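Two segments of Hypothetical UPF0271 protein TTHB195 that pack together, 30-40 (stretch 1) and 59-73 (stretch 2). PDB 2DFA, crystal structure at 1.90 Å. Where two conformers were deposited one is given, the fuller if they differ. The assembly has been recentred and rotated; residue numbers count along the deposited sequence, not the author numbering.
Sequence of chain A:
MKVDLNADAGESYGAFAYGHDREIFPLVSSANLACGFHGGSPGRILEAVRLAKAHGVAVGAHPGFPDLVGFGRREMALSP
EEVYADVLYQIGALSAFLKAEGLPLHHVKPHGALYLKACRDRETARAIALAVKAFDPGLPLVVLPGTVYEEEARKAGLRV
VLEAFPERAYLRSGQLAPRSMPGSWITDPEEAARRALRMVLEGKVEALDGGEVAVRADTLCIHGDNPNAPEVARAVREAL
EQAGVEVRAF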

# COMPACT_ATOMS: atom_id res chain seq x y z
N SER A 30 -7.97 -28.55 6.75
CA SER A 30 -8.45 -27.31 6.12
C SER A 30 -7.48 -26.17 6.44
O SER A 30 -6.81 -26.19 7.47
CB SER A 30 -9.86 -26.93 6.60
OG SER A 30 -10.85 -27.82 6.12
N ALA A 31 -7.40 -25.20 5.54
CA ALA A 31 -6.51 -24.06 5.75
C ALA A 31 -7.28 -22.77 5.46
O ALA A 31 -8.17 -22.74 4.61
CB ALA A 31 -5.31 -24.17 4.83
N ASN A 32 -6.93 -21.71 6.18
CA ASN A 32 -7.56 -20.41 6.00
C ASN A 32 -6.49 -19.55 5.32
O ASN A 32 -5.51 -19.17 5.95
CB ASN A 32 -7.93 -19.81 7.36
CG ASN A 32 -8.47 -20.85 8.33
OD1 ASN A 32 -9.47 -21.51 8.05
ND2 ASN A 32 -7.80 -21.01 9.46
N LEU A 33 -6.68 -19.28 4.04
CA LEU A 33 -5.71 -18.51 3.27
C LEU A 33 -5.95 -17.00 3.26
O LEU A 33 -7.07 -16.55 3.04
CB LEU A 33 -5.65 -19.02 1.83
CG LEU A 33 -4.68 -20.18 1.58
CD1 LEU A 33 -4.90 -21.30 2.59
CD2 LEU A 33 -4.87 -20.69 0.16
N ALA A 34 -4.87 -16.25 3.50
CA ALA A 34 -4.94 -14.79 3.49
C ALA A 34 -5.32 -14.34 2.08
O ALA A 34 -5.03 -15.03 1.10
CB ALA A 34 -3.58 -14.19 3.90
N CYS A 35 -5.94 -13.17 1.98
CA CYS A 35 -6.40 -12.68 0.69
C CYS A 35 -5.80 -11.35 0.20
O CYS A 35 -6.45 -10.64 -0.58
CB CYS A 35 -7.93 -12.58 0.70
SG CYS A 35 -8.75 -14.12 1.26
N GLY A 36 -4.59 -11.02 0.65
CA GLY A 36 -3.94 -9.81 0.19
C GLY A 36 -4.08 -8.54 1.02
O GLY A 36 -3.47 -7.52 0.68
N PHE A 37 -4.88 -8.58 2.08
CA PHE A 37 -5.07 -7.38 2.91
C PHE A 37 -4.15 -7.32 4.13
O PHE A 37 -3.53 -6.28 4.39
CB PHE A 37 -6.53 -7.30 3.38
CG PHE A 37 -7.46 -6.66 2.37
CD1 PHE A 37 -7.37 -6.97 1.02
CD2 PHE A 37 -8.45 -5.77 2.79
CE1 PHE A 37 -8.25 -6.40 0.09
CE2 PHE A 37 -9.33 -5.19 1.87
CZ PHE A 37 -9.23 -5.50 0.53
N HIS A 38 -4.06 -8.42 4.88
CA HIS A 38 -3.18 -8.42 6.03
C HIS A 38 -1.99 -9.32 5.76
O HIS A 38 -1.07 -9.44 6.56
CB HIS A 38 -3.96 -8.94 7.23
CG HIS A 38 -4.29 -10.40 7.04
ND1 HIS A 38 -5.39 -10.83 6.37
CD2 HIS A 38 -3.57 -11.51 7.49
CE1 HIS A 38 -5.34 -12.17 6.42
NE2 HIS A 38 -4.26 -12.61 7.08
N GLY A 39 -2.00 -9.92 4.57
CA GLY A 39 -0.93 -10.78 4.13
C GLY A 39 -1.38 -11.50 2.88
O GLY A 39 -2.50 -11.28 2.41
N GLY A 40 -0.53 -12.36 2.33
CA GLY A 40 -0.88 -13.10 1.13
C GLY A 40 -0.90 -12.33 -0.19
O GLY A 40 -1.97 -12.04 -0.72
N VAL A 59 -9.42 -25.55 1.15
CA VAL A 59 -9.06 -24.14 1.29
C VAL A 59 -10.25 -23.22 1.54
O VAL A 59 -11.27 -23.30 0.85
CB VAL A 59 -8.30 -23.66 0.02
CG1 VAL A 59 -8.05 -22.15 0.09
CG2 VAL A 59 -6.99 -24.41 -0.10
N GLY A 60 -10.10 -22.35 2.53
CA GLY A 60 -11.15 -21.39 2.85
C GLY A 60 -10.52 -20.01 2.86
O GLY A 60 -9.29 -19.89 2.92
N ALA A 61 -11.35 -18.97 2.81
CA ALA A 61 -10.85 -17.59 2.81
C ALA A 61 -10.63 -17.08 4.23
O ALA A 61 -11.42 -17.37 5.13
CB ALA A 61 -11.82 -16.67 2.06
N HIS A 62 -9.56 -16.32 4.41
CA HIS A 62 -9.20 -15.76 5.70
C HIS A 62 -9.13 -14.23 5.52
O HIS A 62 -8.07 -13.63 5.60
CB HIS A 62 -7.83 -16.32 6.11
CG HIS A 62 -7.53 -16.22 7.57
ND1 HIS A 62 -8.50 -16.32 8.55
CD2 HIS A 62 -6.35 -16.11 8.23
CE1 HIS A 62 -7.93 -16.28 9.74
NE2 HIS A 62 -6.63 -16.16 9.57
N PRO A 63 -10.28 -13.59 5.26
CA PRO A 63 -10.31 -12.13 5.07
C PRO A 63 -9.97 -11.32 6.32
O PRO A 63 -10.29 -11.71 7.44
CB PRO A 63 -11.73 -11.88 4.57
CG PRO A 63 -12.53 -12.93 5.29
CD PRO A 63 -11.64 -14.16 5.13
N GLY A 64 -9.31 -10.18 6.11
CA GLY A 64 -8.94 -9.34 7.23
C GLY A 64 -9.06 -7.85 6.93
O GLY A 64 -9.47 -7.45 5.84
N PHE A 65 -8.71 -7.04 7.92
CA PHE A 65 -8.74 -5.58 7.78
C PHE A 65 -7.65 -5.15 6.80
O PHE A 65 -6.65 -5.85 6.60
CB PHE A 65 -8.45 -4.90 9.12
CG PHE A 65 -9.63 -4.81 10.05
CD1 PHE A 65 -10.88 -4.39 9.59
CD2 PHE A 65 -9.48 -5.08 11.41
CE1 PHE A 65 -11.95 -4.24 10.47
CE2 PHE A 65 -10.54 -4.93 12.30
CZ PHE A 65 -11.78 -4.51 11.83
N PRO A 66 -7.84 -3.98 6.16
CA PRO A 66 -6.83 -3.49 5.22
C PRO A 66 -5.72 -2.83 6.03
O PRO A 66 -5.66 -1.59 6.14
CB PRO A 66 -7.62 -2.50 4.37
CG PRO A 66 -8.58 -1.92 5.37
CD PRO A 66 -9.06 -3.15 6.11
N ASP A 67 -4.85 -3.65 6.61
CA ASP A 67 -3.75 -3.16 7.45
C ASP A 67 -2.58 -4.15 7.34
O ASP A 67 -2.36 -4.98 8.22
CB ASP A 67 -4.23 -3.05 8.90
CG ASP A 67 -3.16 -2.53 9.86
OD1 ASP A 67 -2.15 -1.95 9.41
OD2 ASP A 67 -3.34 -2.72 11.08
N LEU A 68 -1.84 -4.05 6.24
CA LEU A 68 -0.71 -4.94 6.00
C LEU A 68 0.39 -4.83 7.05
O LEU A 68 0.81 -5.83 7.63
CB LEU A 68 -0.12 -4.68 4.61
CG LEU A 68 1.03 -5.60 4.18
CD1 LEU A 68 0.56 -7.05 4.20
CD2 LEU A 68 1.50 -5.20 2.79
N VAL A 69 0.85 -3.60 7.29
CA VAL A 69 1.92 -3.41 8.26
C VAL A 69 1.52 -3.93 9.63
O VAL A 69 2.36 -4.43 10.38
CB VAL A 69 2.36 -1.91 8.34
CG1 VAL A 69 1.26 -1.06 8.96
CG2 VAL A 69 3.65 -1.79 9.14
N GLY A 70 0.23 -3.84 9.95
CA GLY A 70 -0.25 -4.31 11.24
C GLY A 70 -0.68 -5.77 11.23
O GLY A 70 -1.12 -6.31 12.25
N PHE A 71 -0.55 -6.40 10.06
CA PHE A 71 -0.92 -7.81 9.87
C PHE A 71 -2.39 -8.06 10.22
O PHE A 71 -2.76 -9.17 10.64
CB PHE A 71 -0.02 -8.72 10.71
CG PHE A 71 -0.01 -10.16 10.26
CD1 PHE A 71 0.49 -10.50 9.01
CD2 PHE A 71 -0.51 -11.17 11.08
CE1 PHE A 71 0.51 -11.84 8.58
CE2 PHE A 71 -0.50 -12.50 10.67
CZ PHE A 71 0.01 -12.84 9.41
N GLY A 72 -3.22 -7.04 10.04
CA GLY A 72 -4.63 -7.14 10.34
C GLY A 72 -4.93 -7.49 11.79
O GLY A 72 -5.99 -8.02 12.10
N ARG A 73 -3.99 -7.19 12.68
CA ARG A 73 -4.16 -7.50 14.10
C ARG A 73 -4.63 -6.29 14.90
O ARG A 73 -4.77 -6.36 16.12
CB ARG A 73 -2.83 -7.98 14.69
CG ARG A 73 -2.25 -9.21 14.01
CD ARG A 73 -2.99 -10.47 14.41
NE ARG A 73 -2.23 -11.67 14.06
CZ ARG A 73 -2.62 -12.90 14.35
NH1 ARG A 73 -3.77 -13.11 15.00
NH2 ARG A 73 -1.87 -13.94 13.99

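Three backbone hydrogen bonds hold the two segments together where they run side by side as parallel strands. Gly60 N donates to Ala31 O at 2.9 Å, Leu33 N donates to Gly60 O at 2.9 Å, and His62 N donates to Leu33 O, again at 2.9 Å. The N-H...O angles of the first two, 155° and 166°, are close to straight; the third is more bent, at 137°. The pattern is that of a parallel ladder: Leu33 uses both its N and its O, and its two partners, Gly60 and His62, lie two residues apart on the neighbouring strand. Between these bonds, Asn32 CA lies 3.6 Å from Gly60 O, a CA-H...O contact that supplements the ladder.

Side chains alternate across the sheet. Ala31, Leu33, Val59 and Ala61, all apolar and buried, share one face; the branched Leu33 and Val59 meet there, Leu33 CD2 to Val59 CG1 at 3.5 Å. On the other face, Asn32 sits beside Gly60 and His62. Its CB lies over one face of the His62 ring, 3.9 Å from the centroid and 24° off the normal, so the aliphatic part of a polar residue packs on an aromatic surface. Asn32 OD1 and ND2 are hydrogen-bonded elsewhere in the structure, as is His62 ND1. Farther along the first segment, Cys35 points toward the second segment and sets its SG, a polarizable sulfur, 4.1 Å from Ala61 CB in this buried position.

His38 is the centre of the loop contact and has the largest area covered by the other segment. Its ring presents an edge to two aromatic faces: that of Phe71, with centroids 5.4 Å apart and planes at 82°, and, with an offset, that of His62, at 5.8 Å and 86°. An imidazole suits this place because its flat ring can turn a C-H edge, at CD2, to the Phe71 face while NE2 forms a hydrogen bond elsewhere in the structure. His38 CE1 also approaches His62 O to 3.2 Å, near the plane of the imidazole. That oxygen has no hydrogen-bond partner in the model, and neither has His38 O, which lies 3.1 Å from Phe71 CD1.

Glycines make room for this histidine. A CB on Gly64 would come within 2.7 Å of His38 ND1, and one on Gly72 within 2.7 Å of His38 CB; both would clash. The positive phi of Gly72 also favours glycine.

Farther out, Phe37 points toward the second segment and packs its ring against the backbone and proline there. Phe37 CD2 lies 3.7 Å from Pro66 CB, and Phe37 CB is 3.5 Å from Phe65 O. Leu68 reaches in with its end, bringing CD1 to 3.7 Å from His38 O. The second segment's loop, which carries Leu68 and Phe71, is braced internally: Phe71 N bonds to Leu68 O at 2.8 Å in a type I turn, Gly72 N to Asp67 O at 2.9 Å, and Gly70 N to Asp67 OD1 at 3.1 Å.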